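PDB 3KOS: HTH-type transcriptional activator ampR from Citrobacter freundii, which regulates transcription of the inducible ampC beta-lactamase gene as a LysR-type, DNA-binding regulator, represented here by its effector-binding domain. Local coordinates for the interface of chains A and B. Residues are numbered along the deposited sequence; one frame, centred on the assembly and turned at random. Chains: chain A/B, HTH-type transcriptional activator ampR.

Contact 1: the interface of chains A and B. Residues chain A 20, 24, 28, 46-49, 140; chain B 135-137, 141, 144-145.
The hydroxyl OG1 of A:Thr47 is gripped by two hydrogen bonds, both with B:Asp137. It donates to the carboxylate oxygen B:Asp137 OD1 at 2.7 Å. It also accepts a hydrogen bond from the backbone B:Asp137 N at 3.1 Å, nearly straight at the hydrogen (160°). The carboxylate is met from above its plane, 30° out of it. This patch pairs strands and packs helices between two copies of the LysR-type effector-binding domain, an interface of the kind this family commonly uses for dimers. A:Thr47 lies in strand 41-48, and B:Asp137 follows strand 133-136. OG1 takes the crowded position between the backbone N and the carbonyl carbon (chi1 65°), so CG2 is anti to the carbonyl carbon. B:Asp137 CG is crowded in the same way, and the two side chains cross at about a right angle. The strands are tied by A:Thr47 N, which donates to B:Val135 O at 2.9 Å in the carbonyl plane. A:Ser46 and B:Val135 form a parallel beta bridge. Beside this polar knot, the methyl A:Thr47 CG2 lies 3.7 Å from B:Phe136 CD1. The two phenylalanines meet tip to tip. B:Phe136 CE1 comes in the plane of the A:Phe28 ring, at its edge, 3.7 Å from A:Phe28 CE2. B:Ala145 CB packs against the same CE2 at 3.8 Å. A:Ile24, in helix 20-37, points CD1 at helix 139-147 of chain B, 3.6 Å from the backbone B:Thr141 O. The side chains of A:Ile24 and B:Thr141 cross obliquely, with A:Ile24 CG1 near B:Thr141 CG2. The side chains of A:Val140 and B:Glu144 slide past each other in opposite directions.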
loop_
_atom_site.group_PDB
_atom_site.type_symbol
_atom_site.label_atom_id
_atom_site.label_comp_id
_atom_site.label_asym_id
_atom_site.label_seq_id
_atom_site.Cartn_x
_atom_site.Cartn_y
_atom_site.Cartn_z
ATOM N N GLY A 20 0.195 1.808 -6.667
ATOM C CA GLY A 20 -0.898 2.206 -5.800
ATOM C C GLY A 20 -0.887 3.685 -5.474
ATOM O O GLY A 20 -1.937 4.338 -5.408
ATOM N N ILE A 24 -4.168 6.156 -6.033
ATOM C CA ILE A 24 -4.841 6.901 -4.974
ATOM C C ILE A 24 -4.661 8.412 -5.138
ATOM O O ILE A 24 -5.594 9.195 -4.943
ATOM C CB ILE A 24 -4.309 6.485 -3.576
ATOM C CG1 ILE A 24 -4.588 5.006 -3.310
ATOM C CG2 ILE A 24 -4.935 7.338 -2.492
ATOM C CD1 ILE A 24 -6.074 4.604 -3.452
ATOM N N PHE A 28 -7.463 7.690 -9.638
ATOM C CA PHE A 28 -8.818 7.360 -9.212
ATOM C C PHE A 28 -9.757 8.567 -9.228
ATOM O O PHE A 28 -10.886 8.462 -9.702
ATOM C CB PHE A 28 -8.824 6.659 -7.841
ATOM C CG PHE A 28 -8.403 5.213 -7.892
ATOM C CD1 PHE A 28 -8.165 4.585 -9.100
ATOM C CD2 PHE A 28 -8.255 4.477 -6.717
ATOM C CE1 PHE A 28 -7.778 3.245 -9.143
ATOM C CE2 PHE A 28 -7.879 3.150 -6.754
ATOM C CZ PHE A 28 -7.637 2.531 -7.958
ATOM N N SER A 46 -5.891 -2.692 -11.818
ATOM C CA SER A 46 -5.333 -3.399 -10.668
ATOM C C SER A 46 -4.168 -2.566 -10.162
ATOM O O SER A 46 -3.590 -1.803 -10.929
ATOM C CB SER A 46 -4.864 -4.800 -11.067
ATOM O OG SER A 46 -3.879 -4.731 -12.082
ATOM N N THR A 47 -3.849 -2.668 -8.875
ATOM C CA THR A 47 -2.733 -1.899 -8.340
ATOM C C THR A 47 -1.549 -2.806 -8.026
ATOM O O THR A 47 -1.707 -4.010 -7.819
ATOM C CB THR A 47 -3.118 -1.096 -7.064
ATOM O OG1 THR A 47 -3.453 -2.007 -6.014
ATOM C CG2 THR A 47 -4.305 -0.173 -7.347
ATOM N N HIS A 48 -0.365 -2.213 -7.986
ATOM C CA HIS A 48 0.852 -2.945 -7.664
ATOM C C HIS A 48 1.769 -2.041 -6.843
ATOM O O HIS A 48 1.453 -0.864 -6.632
ATOM C CB HIS A 48 1.545 -3.450 -8.945
ATOM C CG HIS A 48 1.872 -2.373 -9.943
ATOM N ND1 HIS A 48 2.937 -1.511 -9.787
ATOM C CD2 HIS A 48 1.301 -2.046 -11.128
ATOM C CE1 HIS A 48 2.997 -0.691 -10.821
ATOM N NE2 HIS A 48 2.014 -0.994 -11.647
ATOM N N ASN A 49 2.878 -2.589 -6.346
ATOM C CA ASN A 49 3.797 -1.789 -5.545
ATOM C C ASN A 49 5.057 -1.387 -6.311
ATOM O O ASN A 49 6.146 -1.265 -5.736
ATOM C CB ASN A 49 4.136 -2.492 -4.215
ATOM C CG ASN A 49 4.928 -3.779 -4.405
ATOM O OD1 ASN A 49 5.167 -4.227 -5.526
ATOM N ND2 ASN A 49 5.355 -4.373 -3.294
ATOM N N VAL A 140 2.059 4.771 -0.150
ATOM C CA VAL A 140 0.746 4.833 0.484
ATOM C C VAL A 140 0.888 4.303 1.911
ATOM O O VAL A 140 0.449 4.931 2.875
ATOM C CB VAL A 140 -0.299 3.993 -0.270
ATOM C CG1 VAL A 140 -1.607 3.974 0.492
ATOM C CG2 VAL A 140 -0.522 4.570 -1.675
ATOM N N VAL B 135 -9.085 -4.020 -8.519
ATOM C CA VAL B 135 -8.303 -5.063 -7.871
ATOM C C VAL B 135 -7.052 -4.488 -7.210
ATOM O O VAL B 135 -6.324 -3.726 -7.832
ATOM C CB VAL B 135 -7.877 -6.119 -8.917
ATOM C CG1 VAL B 135 -6.985 -7.177 -8.284
ATOM C CG2 VAL B 135 -9.121 -6.752 -9.546
ATOM N N PHE B 136 -6.792 -4.872 -5.957
ATOM C CA PHE B 136 -5.720 -4.262 -5.173
ATOM C C PHE B 136 -4.691 -5.250 -4.635
ATOM O O PHE B 136 -5.049 -6.298 -4.106
ATOM C CB PHE B 136 -6.317 -3.494 -3.994
ATOM C CG PHE B 136 -7.151 -2.337 -4.417
ATOM C CD1 PHE B 136 -6.587 -1.078 -4.543
ATOM C CD2 PHE B 136 -8.481 -2.512 -4.747
ATOM C CE1 PHE B 136 -7.352 0.004 -4.961
ATOM C CE2 PHE B 136 -9.254 -1.434 -5.179
ATOM C CZ PHE B 136 -8.689 -0.182 -5.288
ATOM N N ASP B 137 -3.416 -4.888 -4.759
ATOM C CA ASP B 137 -2.330 -5.715 -4.246
ATOM C C ASP B 137 -2.245 -5.611 -2.729
ATOM O O ASP B 137 -1.740 -6.516 -2.059
ATOM C CB ASP B 137 -0.996 -5.297 -4.867
ATOM C CG ASP B 137 -0.581 -3.878 -4.480
ATOM O OD1 ASP B 137 -1.442 -2.967 -4.442
ATOM O OD2 ASP B 137 0.626 -3.665 -4.234
ATOM N N THR B 141 -4.013 0.112 0.409
ATOM C CA THR B 141 -4.389 0.895 -0.775
ATOM C C THR B 141 -5.886 0.764 -1.052
ATOM O O THR B 141 -6.566 1.748 -1.363
ATOM C CB THR B 141 -3.588 0.414 -1.999
ATOM O OG1 THR B 141 -2.187 0.539 -1.712
ATOM C CG2 THR B 141 -3.936 1.243 -3.249
ATOM N N GLU B 144 -7.865 3.050 1.200
ATOM C CA GLU B 144 -7.761 4.442 0.784
ATOM C C GLU B 144 -8.793 4.720 -0.293
ATOM O O GLU B 144 -9.494 5.734 -0.247
ATOM C CB GLU B 144 -6.348 4.790 0.290
ATOM C CG GLU B 144 -5.318 4.839 1.402
ATOM C CD GLU B 144 -5.671 5.873 2.469
ATOM O OE1 GLU B 144 -5.864 5.480 3.644
ATOM O OE2 GLU B 144 -5.767 7.073 2.124
ATOM N N ALA B 145 -8.893 3.814 -1.266
ATOM C CA ALA B 145 -9.884 3.968 -2.334
ATOM C C ALA B 145 -11.303 3.926 -1.767
ATOM O O ALA B 145 -12.166 4.695 -2.190
ATOM C CB ALA B 145 -9.702 2.885 -3.394
#

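Contact 2: the interface of chains A and B. Residues chain A 140, 144, 147, 162, 168; chain B 140, 144, 147, 162, 168.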
loop_
_atom_site.group_PDB
_atom_site.type_symbol
_atom_site.label_atom_id
_atom_site.label_comp_id
_atom_site.label_asym_id
_atom_site.label_seq_id
_atom_site.Cartn_x
_atom_site.Cartn_y
_atom_site.Cartn_z
ATOM N N VAL A 140 2.059 4.771 -0.150
ATOM C CA VAL A 140 0.746 4.833 0.484
ATOM C C VAL A 140 0.888 4.303 1.911
ATOM O O VAL A 140 0.449 4.931 2.875
ATOM C CB VAL A 140 -0.299 3.993 -0.270
ATOM C CG1 VAL A 140 -1.607 3.974 0.492
ATOM C CG2 VAL A 140 -0.522 4.570 -1.675
ATOM N N GLU A 144 0.745 6.242 5.752
ATOM C CA GLU A 144 -0.073 5.782 6.866
ATOM C C GLU A 144 0.771 5.749 8.127
ATOM O O GLU A 144 0.339 6.211 9.186
ATOM C CB GLU A 144 -0.699 4.405 6.591
ATOM C CG GLU A 144 -1.793 4.441 5.543
ATOM C CD GLU A 144 -2.942 5.366 5.940
ATOM O OE1 GLU A 144 -3.201 6.350 5.208
ATOM O OE2 GLU A 144 -3.570 5.112 6.994
ATOM N N GLN A 147 1.415 9.336 9.230
ATOM C CA GLN A 147 0.261 9.940 9.902
ATOM C C GLN A 147 0.181 9.488 11.350
ATOM O O GLN A 147 -0.269 10.243 12.216
ATOM C CB GLN A 147 -1.043 9.587 9.202
ATOM C CG GLN A 147 -1.236 10.241 7.853
ATOM C CD GLN A 147 -2.437 9.676 7.159
ATOM O OE1 GLN A 147 -3.575 9.961 7.533
ATOM N NE2 GLN A 147 -2.199 8.846 6.153
ATOM N N HIS A 162 -4.416 14.971 -0.787
ATOM C CA HIS A 162 -5.573 14.678 0.065
ATOM C C HIS A 162 -5.212 14.723 1.561
ATOM O O HIS A 162 -5.991 15.218 2.378
ATOM C CB HIS A 162 -6.241 13.343 -0.312
ATOM C CG HIS A 162 -5.323 12.157 -0.253
ATOM N ND1 HIS A 162 -4.372 11.902 -1.221
ATOM C CD2 HIS A 162 -5.226 11.149 0.646
ATOM C CE1 HIS A 162 -3.718 10.794 -0.910
ATOM N NE2 HIS A 162 -4.215 10.319 0.220
ATOM N N ARG A 168 -3.862 16.005 7.760
ATOM C CA ARG A 168 -3.378 14.796 8.420
ATOM C C ARG A 168 -1.859 14.661 8.281
ATOM O O ARG A 168 -1.212 13.923 9.024
ATOM C CB ARG A 168 -4.069 13.572 7.829
ATOM C CG ARG A 168 -5.563 13.542 8.111
ATOM C CD ARG A 168 -6.239 12.450 7.302
ATOM N NE ARG A 168 -7.691 12.583 7.323
ATOM C CZ ARG A 168 -8.517 11.872 6.559
ATOM N NH1 ARG A 168 -8.023 10.982 5.708
ATOM N NH2 ARG A 168 -9.833 12.059 6.640
ATOM N N VAL B 140 -4.258 -1.901 2.298
ATOM C CA VAL B 140 -4.046 -0.526 2.738
ATOM C C VAL B 140 -4.495 0.403 1.611
ATOM O O VAL B 140 -5.259 1.345 1.821
ATOM C CB VAL B 140 -2.570 -0.248 3.072
ATOM C CG1 VAL B 140 -2.372 1.217 3.392
ATOM C CG2 VAL B 140 -2.131 -1.108 4.265
ATOM N N GLU B 144 -7.865 3.050 1.200
ATOM C CA GLU B 144 -7.761 4.442 0.784
ATOM C C GLU B 144 -8.793 4.720 -0.293
ATOM O O GLU B 144 -9.494 5.734 -0.247
ATOM C CB GLU B 144 -6.348 4.790 0.290
ATOM C CG GLU B 144 -5.318 4.839 1.402
ATOM C CD GLU B 144 -5.671 5.873 2.469
ATOM O OE1 GLU B 144 -5.864 5.480 3.644
ATOM O OE2 GLU B 144 -5.767 7.073 2.124
ATOM N N GLN B 147 -12.235 4.783 1.334
ATOM C CA GLN B 147 -12.502 6.034 2.051
ATOM C C GLN B 147 -12.917 7.131 1.086
ATOM O O GLN B 147 -13.715 8.004 1.438
ATOM C CB GLN B 147 -11.286 6.501 2.837
ATOM C CG GLN B 147 -10.945 5.653 4.040
ATOM C CD GLN B 147 -9.626 6.066 4.621
ATOM O OE1 GLN B 147 -9.514 7.119 5.248
ATOM N NE2 GLN B 147 -8.605 5.252 4.396
ATOM N N HIS B 162 -8.265 1.577 13.170
ATOM C CA HIS B 162 -7.987 3.017 13.176
ATOM C C HIS B 162 -8.983 3.798 12.299
ATOM O O HIS B 162 -9.419 4.890 12.669
ATOM C CB HIS B 162 -6.531 3.322 12.783
ATOM C CG HIS B 162 -6.131 2.790 11.438
ATOM N ND1 HIS B 162 -5.863 1.454 11.215
ATOM C CD2 HIS B 162 -5.936 3.416 10.252
ATOM C CE1 HIS B 162 -5.535 1.280 9.945
ATOM N NE2 HIS B 162 -5.574 2.455 9.339
ATOM N N ARG B 168 -13.820 7.068 9.505
ATOM C CA ARG B 168 -13.529 7.265 8.088
ATOM C C ARG B 168 -14.047 6.094 7.249
ATOM O O ARG B 168 -14.209 6.200 6.033
ATOM C CB ARG B 168 -12.026 7.431 7.887
ATOM C CG ARG B 168 -11.479 8.695 8.529
ATOM C CD ARG B 168 -9.961 8.690 8.516
ATOM N NE ARG B 168 -9.410 9.731 9.375
ATOM C CZ ARG B 168 -8.120 9.837 9.685
ATOM N NH1 ARG B 168 -7.254 8.952 9.208
ATOM N NH2 ARG B 168 -7.700 10.820 10.480
HETATM O O HOH W 1 -4.850 2.581 6.711
HETATM O O HOH W 2 -3.230 7.962 1.178
#
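The A:Arg168 and B:Arg168 side chains reach toward each other tip to tip, with their guanidiniums stacked. The planes are 10° apart. NE of each residue sits over the centre of the other guanidinium, 3.6 Å above it, and A:Arg168 CZ and B:Arg168 CZ are 3.8 Å apart. Each chain runs extended from CG to NE, which carries the flat group to the two-fold axis. Like charges stacked this way would be expected to repel. The acidic groups of A:Glu144 and B:Glu144 lie nearby and may soften this, although A:Glu144 OE2 is still 5.8 Å from B:Arg168 NH1.

A:Glu144 and B:Glu144 also point at each other tip to tip, with carboxylate planes 37° apart. Each chain bends at chi2 (-59°). Their OE1 atoms come within 3.2 Å, A:Glu144 OE1 to B:Glu144 OE1. So close a pair may favour a proton on one carboxylate, but the structure alone does not show it. A:Gln147 NE2 gives a weak hydrogen bond to A:Glu144 OE1, and B:Gln147 to B:Glu144 likewise. The other oxygen is reached through water. B:His162 NE2 meets water 1 at 2.7 Å, with the water in the ring plane at its edge. Water 1 lies 2.9 Å from A:Glu144 OE2. Water 2 links A:His162 to B:Glu144 in the same way. A water thus bridges each imidazole to the partner's glutamate.

Beyond the acids, the A:Val140 and B:Val140 side chains slide past each other, CG1 to CG1 at 4.1 Å, forming the greasy end of the patch. The site lies on the two-fold axis of this LysR-type effector-binding domain pair. There the two copies of helix 139-147 face each other, flanked by A:His162 and B:His162 of helix 161-165 and the loop residues A:Arg168 and B:Arg168.

Contact 1 and contact 2 are parts of one two-fold symmetric interface, with C-alpha centres about 12 Å apart. They share A:Val140 and B:Glu144, both on helix 139-147. That helix connects them: in chain B it packs against helix 20-37 of chain A in contact 1, and it meets its own copy at the axis in contact 2. Contact 1 occurs twice, once with the chains exchanged, so two copies of contact 1 flank the axis, and contact 2 lies further along it. Such a continuous surface fits the dimer expected of LysR-type effector-binding domains, although the deposited pair alone does not prove the biological assembly.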